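Adherence and virulence protein A (Streptococcus pneumoniae, PDB 6PON) binds fibronectin and probably contributes to the adherence and virulence of the pneumococcus. Local coordinates at residues F7-V12 and V94-I99; G57-T62 and L118-M123; L171-I176 and S197-L202. All blocks are in the same frame, centred on the assembly; numbering follows the deposited sequence.

Interaction 1 of 3, residues F7-V12 and V94-I99; sequences FLHHIV and VENDRI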
# COMPACT_ATOMS: atom_id res chain seq x y z
N PHE B 7 -6.83 2.73 21.51
CA PHE B 7 -7.68 3.77 22.09
C PHE B 7 -6.99 4.46 23.25
O PHE B 7 -7.00 5.70 23.37
CB PHE B 7 -9.00 3.17 22.56
CG PHE B 7 -10.03 4.19 22.97
CD1 PHE B 7 -10.12 4.61 24.29
CD2 PHE B 7 -10.91 4.72 22.04
CE1 PHE B 7 -11.06 5.55 24.68
CE2 PHE B 7 -11.85 5.66 22.41
CZ PHE B 7 -11.93 6.09 23.74
N LEU B 8 -6.38 3.67 24.14
CA LEU B 8 -5.76 4.22 25.33
C LEU B 8 -4.60 5.13 24.97
O LEU B 8 -4.35 6.13 25.66
CB LEU B 8 -5.31 3.08 26.24
CG LEU B 8 -4.64 3.37 27.58
CD1 LEU B 8 -5.55 4.23 28.41
CD2 LEU B 8 -4.30 2.05 28.31
N HIS B 9 -3.89 4.83 23.87
CA HIS B 9 -2.84 5.72 23.41
C HIS B 9 -3.38 7.12 23.17
O HIS B 9 -2.73 8.11 23.49
CB HIS B 9 -2.18 5.17 22.14
CG HIS B 9 -1.21 6.11 21.49
ND1 HIS B 9 0.16 5.92 21.54
CD2 HIS B 9 -1.40 7.24 20.77
CE1 HIS B 9 0.76 6.89 20.89
NE2 HIS B 9 -0.16 7.71 20.41
N HIS B 10 -4.60 7.21 22.62
CA HIS B 10 -5.17 8.52 22.35
C HIS B 10 -5.61 9.21 23.63
O HIS B 10 -5.26 10.38 23.85
CB HIS B 10 -6.33 8.39 21.36
CG HIS B 10 -5.88 8.16 19.95
ND1 HIS B 10 -5.85 9.16 19.00
CD2 HIS B 10 -5.41 7.05 19.33
CE1 HIS B 10 -5.40 8.68 17.86
NE2 HIS B 10 -5.11 7.40 18.04
N ILE B 11 -6.35 8.52 24.50
CA ILE B 11 -6.92 9.24 25.64
C ILE B 11 -5.85 9.60 26.66
O ILE B 11 -5.99 10.59 27.38
CB ILE B 11 -8.07 8.44 26.29
CG1 ILE B 11 -8.86 9.37 27.23
CG2 ILE B 11 -7.52 7.22 27.03
CD1 ILE B 11 -10.27 8.89 27.58
N VAL B 12 -4.76 8.83 26.74
CA VAL B 12 -3.77 9.13 27.76
C VAL B 12 -3.05 10.42 27.42
O VAL B 12 -2.57 11.12 28.32
CB VAL B 12 -2.79 7.95 27.95
CG1 VAL B 12 -1.83 7.88 26.80
CG2 VAL B 12 -2.03 8.10 29.25
N VAL B 94 1.92 2.21 29.49
CA VAL B 94 3.01 1.25 29.30
C VAL B 94 2.95 0.75 27.86
O VAL B 94 2.05 -0.00 27.51
CB VAL B 94 2.93 0.08 30.28
CG1 VAL B 94 4.14 -0.82 30.09
CG2 VAL B 94 2.85 0.58 31.71
N GLU B 95 3.91 1.16 27.04
CA GLU B 95 4.03 0.66 25.66
C GLU B 95 2.70 0.94 24.96
O GLU B 95 2.20 2.08 25.02
CB GLU B 95 4.46 -0.80 25.71
CG GLU B 95 5.95 -1.02 25.87
CD GLU B 95 6.80 -0.21 24.86
OE1 GLU B 95 7.60 0.64 25.30
OE2 GLU B 95 6.66 -0.44 23.63
N ASN B 96 2.08 -0.04 24.30
CA ASN B 96 0.73 0.09 23.77
C ASN B 96 -0.20 -0.90 24.44
O ASN B 96 -1.22 -1.29 23.87
CB ASN B 96 0.69 -0.09 22.25
CG ASN B 96 -0.54 0.55 21.62
OD1 ASN B 96 -0.84 1.72 21.86
ND2 ASN B 96 -1.27 -0.22 20.80
N ASP B 97 0.14 -1.32 25.66
CA ASP B 97 -0.71 -2.23 26.40
C ASP B 97 -1.80 -1.44 27.13
O ASP B 97 -1.79 -0.21 27.15
CB ASP B 97 0.13 -3.05 27.37
CG ASP B 97 -0.51 -4.38 27.75
OD1 ASP B 97 -1.72 -4.60 27.48
OD2 ASP B 97 0.21 -5.21 28.34
N ARG B 98 -2.75 -2.16 27.72
CA ARG B 98 -3.87 -1.55 28.44
C ARG B 98 -3.53 -1.34 29.92
O ARG B 98 -4.16 -1.89 30.82
CB ARG B 98 -5.13 -2.39 28.27
CG ARG B 98 -5.73 -2.39 26.83
CD ARG B 98 -6.64 -3.61 26.60
NE ARG B 98 -5.87 -4.78 26.98
CZ ARG B 98 -6.39 -5.94 27.37
NH1 ARG B 98 -7.71 -6.11 27.43
NH2 ARG B 98 -5.58 -6.93 27.73
N ILE B 99 -2.50 -0.52 30.15
CA ILE B 99 -2.01 -0.21 31.49
C ILE B 99 -1.63 1.26 31.54
O ILE B 99 -0.87 1.73 30.69
CB ILE B 99 -0.78 -1.05 31.87
CG1 ILE B 99 -1.01 -2.52 31.56
CG2 ILE B 99 -0.43 -0.84 33.35
CD1 ILE B 99 0.10 -3.40 31.97
O HOH W 1 0.83 3.58 22.57
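A single water bridges His9 and Asn96. It is hydrogen-bonded to His9 ND1 at 2.6 Å, at the ring edge and in the ring plane, and it donates a hydrogen bond to Asn96 OD1 at 2.6 Å. The Asn96 side chain leaves the turn with its CG anti to the backbone N (chi1 -158°). The same OD1 also comes within 3.7 Å of His9 CB, while the amide nitrogen faces elsewhere, with Asn96 ND2 hydrogen-bonded to the carbonyl of Gln200. The imidazole is further fixed by stacking with Phe174, so the bridge sits where the loop carrying Phe174 meets both segments.

The partner of helix 5-19 is the tip of a beta hairpin, joining the antiparallel strands 87-93 and 99-107. Val94 to Asp97 form a type II' beta turn closed by Asp97 N to Val94 O at 3.0 Å, and Val94 N to Ile99 O at 3.1 Å shuts the loop at its base. Between them, Arg98 is the centre of an inverse gamma turn. Its N also bonds Asp97 OD1 at 2.7 Å (N-H...O angle 149°), on the anti side of the carboxylate and tilted from its plane, which ties the Asp97 carboxylate back onto its own loop.

The apolar half of the contact rests on Leu8, whose CG is anti to its N (chi1 -179°). Its CD2 methyl presses on the hairpin backbone, meeting Arg98 CA and Asp97 O each at 3.6 Å. Leu8 also packs on Gln93 of strand 87-93 and Val100 of strand 99-107. Phe7 and His10 instead meet the second subunit, where His10 ND1 is hydrogen-bonded to Thr230 OG1 of that chain.

Interaction 2 of 3, residues G57-T62 and L118-M123; sequences GRIQLT and LIIEIM
Ile120 and Ile122 reach from strand 113-121 and the residue after its end to strand 58-61, joining two antiparallel sheets by side-chain packing: 58-61 is an outermost strand, within this chain, of the four-stranded sheet, and 113-121 is the middle strand of the five-stranded one. The two isoleucines are turned differently. In Ile120, CG1 lies anti to the backbone N (chi1 180°), and CD1 ends over the main chain, 3.5 Å from Arg58 O. In Ile122 it is CG2 that stands anti to the N while CG1 lies beside it (chi1 -59°), and the branches diverge: CG2 meets Gly57 O at 3.5 Å, and CD1 settles 3.7 Å from Arg58 CA. Ile59 points toward this pair and touches both, its CD1 lying 4.2 Å from Ile120 CG2. Leu8 and Leu15 of helix 5-19 also pack on Ile59, extending the apolar layer beyond the two strands.

Arg58, whose CB points away from 118-123, makes a cation-pi contact with Tyr263 of the second subunit. One of its bonds runs from Arg58 NE, in the guanidinium plane, to Gln60 OE1 at 2.8 Å, nearly in line with the amide C=O (173°).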
# COMPACT_ATOMS: atom_id res chain seq x y z
N GLY B 57 -14.26 -1.73 32.32
CA GLY B 57 -13.02 -1.17 32.79
C GLY B 57 -12.45 -0.18 31.82
O GLY B 57 -12.40 -0.44 30.61
N ARG B 58 -12.06 0.99 32.32
CA ARG B 58 -11.57 2.07 31.48
C ARG B 58 -11.00 3.13 32.41
O ARG B 58 -11.22 3.09 33.63
CB ARG B 58 -12.68 2.66 30.61
CG ARG B 58 -13.84 3.23 31.43
CD ARG B 58 -15.08 3.49 30.59
NE ARG B 58 -16.11 4.23 31.30
CZ ARG B 58 -17.02 3.68 32.10
NH1 ARG B 58 -17.02 2.37 32.30
NH2 ARG B 58 -17.93 4.43 32.70
N ILE B 59 -10.25 4.05 31.84
CA ILE B 59 -9.85 5.27 32.52
C ILE B 59 -10.29 6.44 31.64
O ILE B 59 -10.17 6.38 30.41
CB ILE B 59 -8.33 5.31 32.80
CG1 ILE B 59 -7.93 6.67 33.39
CG2 ILE B 59 -7.55 5.00 31.54
CD1 ILE B 59 -6.60 6.66 34.12
N GLN B 60 -10.76 7.51 32.27
CA GLN B 60 -11.59 8.44 31.53
C GLN B 60 -11.80 9.69 32.38
O GLN B 60 -12.04 9.57 33.58
CB GLN B 60 -12.93 7.75 31.22
CG GLN B 60 -13.92 8.59 30.55
CD GLN B 60 -15.35 8.19 30.85
OE1 GLN B 60 -15.66 7.02 31.05
NE2 GLN B 60 -16.24 9.17 30.84
N LEU B 61 -11.74 10.87 31.76
CA LEU B 61 -12.36 12.02 32.40
C LEU B 61 -13.87 11.91 32.22
O LEU B 61 -14.35 11.33 31.25
CB LEU B 61 -11.87 13.33 31.80
CG LEU B 61 -10.42 13.72 32.06
CD1 LEU B 61 -10.11 14.96 31.26
CD2 LEU B 61 -10.21 13.93 33.55
N THR B 62 -14.62 12.45 33.18
CA THR B 62 -16.07 12.30 33.09
C THR B 62 -16.78 13.51 33.66
O THR B 62 -16.29 14.19 34.57
CB THR B 62 -16.56 11.03 33.80
OG1 THR B 62 -17.97 10.89 33.57
CG2 THR B 62 -16.32 11.12 35.30
N LEU B 118 -0.01 5.26 40.88
CA LEU B 118 -1.36 4.72 40.80
C LEU B 118 -1.49 4.04 39.44
O LEU B 118 -1.30 4.69 38.41
CB LEU B 118 -2.40 5.83 40.98
CG LEU B 118 -3.88 5.46 40.88
CD1 LEU B 118 -4.30 4.53 42.01
CD2 LEU B 118 -4.73 6.72 40.87
N ILE B 119 -1.76 2.74 39.45
CA ILE B 119 -1.72 1.90 38.26
C ILE B 119 -3.10 1.31 38.01
O ILE B 119 -3.68 0.69 38.91
CB ILE B 119 -0.71 0.75 38.40
CG1 ILE B 119 0.69 1.25 38.75
CG2 ILE B 119 -0.72 -0.12 37.13
CD1 ILE B 119 1.71 0.12 39.00
N ILE B 120 -3.60 1.44 36.78
CA ILE B 120 -4.81 0.74 36.36
C ILE B 120 -4.43 -0.24 35.25
O ILE B 120 -3.76 0.14 34.29
CB ILE B 120 -5.95 1.69 35.92
CG1 ILE B 120 -7.17 0.87 35.49
CG2 ILE B 120 -5.52 2.65 34.77
CD1 ILE B 120 -8.38 1.72 35.11
N GLU B 121 -4.84 -1.49 35.42
CA GLU B 121 -4.68 -2.54 34.43
C GLU B 121 -6.07 -2.91 33.94
O GLU B 121 -6.91 -3.33 34.74
CB GLU B 121 -3.98 -3.77 35.02
CG GLU B 121 -2.68 -3.48 35.74
CD GLU B 121 -2.23 -4.68 36.53
OE1 GLU B 121 -3.00 -5.68 36.55
OE2 GLU B 121 -1.12 -4.64 37.12
N ILE B 122 -6.30 -2.75 32.65
CA ILE B 122 -7.59 -3.05 32.04
C ILE B 122 -7.39 -4.35 31.28
O ILE B 122 -6.97 -4.36 30.12
CB ILE B 122 -8.07 -1.91 31.16
CG1 ILE B 122 -8.19 -0.66 32.02
CG2 ILE B 122 -9.40 -2.26 30.53
CD1 ILE B 122 -8.22 0.62 31.25
N MET B 123 -7.69 -5.46 31.95
CA MET B 123 -7.40 -6.82 31.52
C MET B 123 -8.60 -7.71 31.73
O MET B 123 -8.50 -8.80 32.29
CB MET B 123 -6.21 -7.40 32.29
CG MET B 123 -4.95 -6.53 32.28
SD MET B 123 -4.05 -6.75 30.75
CE MET B 123 -2.86 -5.42 30.84

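Interaction 3 of 3, residues L171-I176 and S197-L202; sequences LNPFTI and SLFQGL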
# COMPACT_ATOMS: atom_id res chain seq x y z
N LEU B 171 4.46 -6.64 19.31
CA LEU B 171 5.23 -5.46 18.91
C LEU B 171 4.38 -4.19 18.95
O LEU B 171 3.25 -4.17 18.46
CB LEU B 171 5.79 -5.63 17.50
CG LEU B 171 6.89 -6.66 17.26
CD1 LEU B 171 7.07 -6.85 15.77
CD2 LEU B 171 8.19 -6.23 17.89
N ASN B 172 4.95 -3.13 19.50
CA ASN B 172 4.27 -1.86 19.60
C ASN B 172 4.13 -1.21 18.22
O ASN B 172 5.14 -0.81 17.64
CB ASN B 172 5.04 -0.95 20.55
CG ASN B 172 4.30 0.34 20.86
OD1 ASN B 172 3.45 0.78 20.09
ND2 ASN B 172 4.63 0.95 22.00
N PRO B 173 2.91 -1.06 17.68
CA PRO B 173 2.77 -0.56 16.31
C PRO B 173 3.11 0.90 16.14
O PRO B 173 3.36 1.33 15.01
CB PRO B 173 1.29 -0.82 15.98
CG PRO B 173 0.62 -0.79 17.31
CD PRO B 173 1.61 -1.34 18.31
N PHE B 174 3.11 1.68 17.22
CA PHE B 174 3.43 3.10 17.10
C PHE B 174 4.92 3.33 16.87
O PHE B 174 5.30 4.31 16.24
CB PHE B 174 2.98 3.86 18.36
CG PHE B 174 1.49 4.03 18.46
CD1 PHE B 174 0.85 5.06 17.81
CD2 PHE B 174 0.73 3.16 19.22
CE1 PHE B 174 -0.52 5.22 17.89
CE2 PHE B 174 -0.63 3.32 19.31
CZ PHE B 174 -1.26 4.35 18.64
N THR B 175 5.77 2.44 17.38
CA THR B 175 7.21 2.68 17.45
C THR B 175 8.04 1.70 16.66
O THR B 175 9.27 1.83 16.65
CB THR B 175 7.69 2.64 18.91
OG1 THR B 175 7.40 1.35 19.46
CG2 THR B 175 7.00 3.70 19.74
N ILE B 176 7.43 0.71 16.00
CA ILE B 176 8.21 -0.27 15.26
C ILE B 176 8.96 0.41 14.13
O ILE B 176 8.46 1.37 13.52
CB ILE B 176 7.30 -1.38 14.72
CG1 ILE B 176 8.16 -2.46 14.04
CG2 ILE B 176 6.24 -0.78 13.77
CD1 ILE B 176 7.35 -3.49 13.25
N SER B 197 -2.10 -10.63 16.72
CA SER B 197 -0.99 -11.41 17.23
C SER B 197 0.36 -10.77 16.94
O SER B 197 1.32 -11.01 17.68
CB SER B 197 -1.02 -12.80 16.62
OG SER B 197 0.29 -13.34 16.68
N LEU B 198 0.49 -10.01 15.85
CA LEU B 198 1.76 -9.33 15.60
C LEU B 198 1.90 -8.07 16.46
O LEU B 198 3.01 -7.74 16.91
CB LEU B 198 1.87 -8.99 14.11
CG LEU B 198 1.95 -10.18 13.13
CD1 LEU B 198 1.65 -9.76 11.69
CD2 LEU B 198 3.30 -10.83 13.20
N PHE B 199 0.82 -7.36 16.71
CA PHE B 199 0.93 -6.05 17.32
C PHE B 199 0.19 -6.01 18.65
O PHE B 199 -0.82 -6.68 18.86
CB PHE B 199 0.44 -4.97 16.35
CG PHE B 199 1.26 -4.91 15.08
CD1 PHE B 199 2.50 -4.28 15.08
CD2 PHE B 199 0.83 -5.50 13.91
CE1 PHE B 199 3.27 -4.24 13.92
CE2 PHE B 199 1.59 -5.45 12.75
CZ PHE B 199 2.82 -4.82 12.76
N GLN B 200 0.78 -5.24 19.57
CA GLN B 200 0.29 -5.05 20.93
C GLN B 200 -0.77 -3.96 20.96
O GLN B 200 -0.60 -2.90 20.37
CB GLN B 200 1.46 -4.67 21.83
CG GLN B 200 1.13 -4.47 23.28
CD GLN B 200 2.31 -3.92 24.05
OE1 GLN B 200 3.13 -3.18 23.50
NE2 GLN B 200 2.40 -4.28 25.33
N GLY B 201 -1.86 -4.22 21.68
CA GLY B 201 -2.82 -3.17 21.94
C GLY B 201 -3.85 -2.96 20.86
O GLY B 201 -4.39 -1.85 20.73
N LEU B 202 -4.13 -3.99 20.07
CA LEU B 202 -5.09 -3.91 18.97
C LEU B 202 -6.30 -4.75 19.36
O LEU B 202 -6.21 -5.98 19.40
CB LEU B 202 -4.45 -4.41 17.67
CG LEU B 202 -3.78 -3.33 16.81
CD1 LEU B 202 -2.95 -2.35 17.62
CD2 LEU B 202 -2.94 -3.95 15.68
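Leu171 and Phe199 join their backbones in a single bridge, with hydrogen bonds in the pattern of a parallel pair. Gln200 N donates to Leu171 O at 2.9 Å with a nearly straight 166° angle, the donor standing above the carbonyl plane. The return bond, Leu171 N to Leu198 O at 3.0 Å, is weak and bent to 132°. Leu171 O takes a further, softer partner, since Phe199 CA lies 3.2 Å from it in a CA-H...O contact. The bridge forms just where helix 192-198 ends and Phe199 leaves helical backbone angles, so the loop before helix 178-187 docks on the outgoing chain.

A second polar group lies inside the loop itself. Asn172 OD1 accepts from Phe174 N at 3.0 Å, an Asx turn, while its ND2 is hydrogen-bonded to Glu95 of the hairpin tip; both ends of the amide are therefore engaged.

Apolar contacts gather round Pro173 and the Phe199 ring, which chi1 -62° places with CG beside the backbone N. Pro173 CB reaches Phe199 CD1 at 3.8 Å, obliquely to the ring. Ile176 CD1 approaches the ring edge near its plane, 4.2 Å from Phe199 CE1. Pro173 CG and Leu202 CD1 are 3.9 Å apart, the two side chains sliding past each other in opposite directions. Phe222 and Phe226 of the second subunit pack on this group, Phe222 against the Phe199 ring and Phe226 against Pro173 and Leu202. Of a different kind is the contact of the proline ring with a backbone carbonyl, Pro173 CD resting 3.4 Å from Gln200 O.

Chemically, the join divides its work: main-chain groups set the register at Leu171, while the proline and phenylalanine beside it form an apolar patch that carries on into the subunit interface.

How the interactions relate
Interaction 2 is the buried contact of the three, made by isoleucine side chains, with methyls on main-chain atoms as well as on each other, and without polar bonds between its segments; interactions 1 and 3 are partly buried and mix polar with apolar groups. Interaction 1 relies on a water and a leucine methyl, whereas interaction 3 uses direct main-chain bonds. Interaction 1 lies between the others: Arg98 O probably accepts from Ile122 N at 2.9 Å toward interaction 2, and Asn96 ND2 probably donates to Gln200 O at 2.8 Å toward interaction 3. The hairpin tip 94-99 thus links sheet packing to the helical region, while interactions 2 and 3 do not touch. All three border the second subunit.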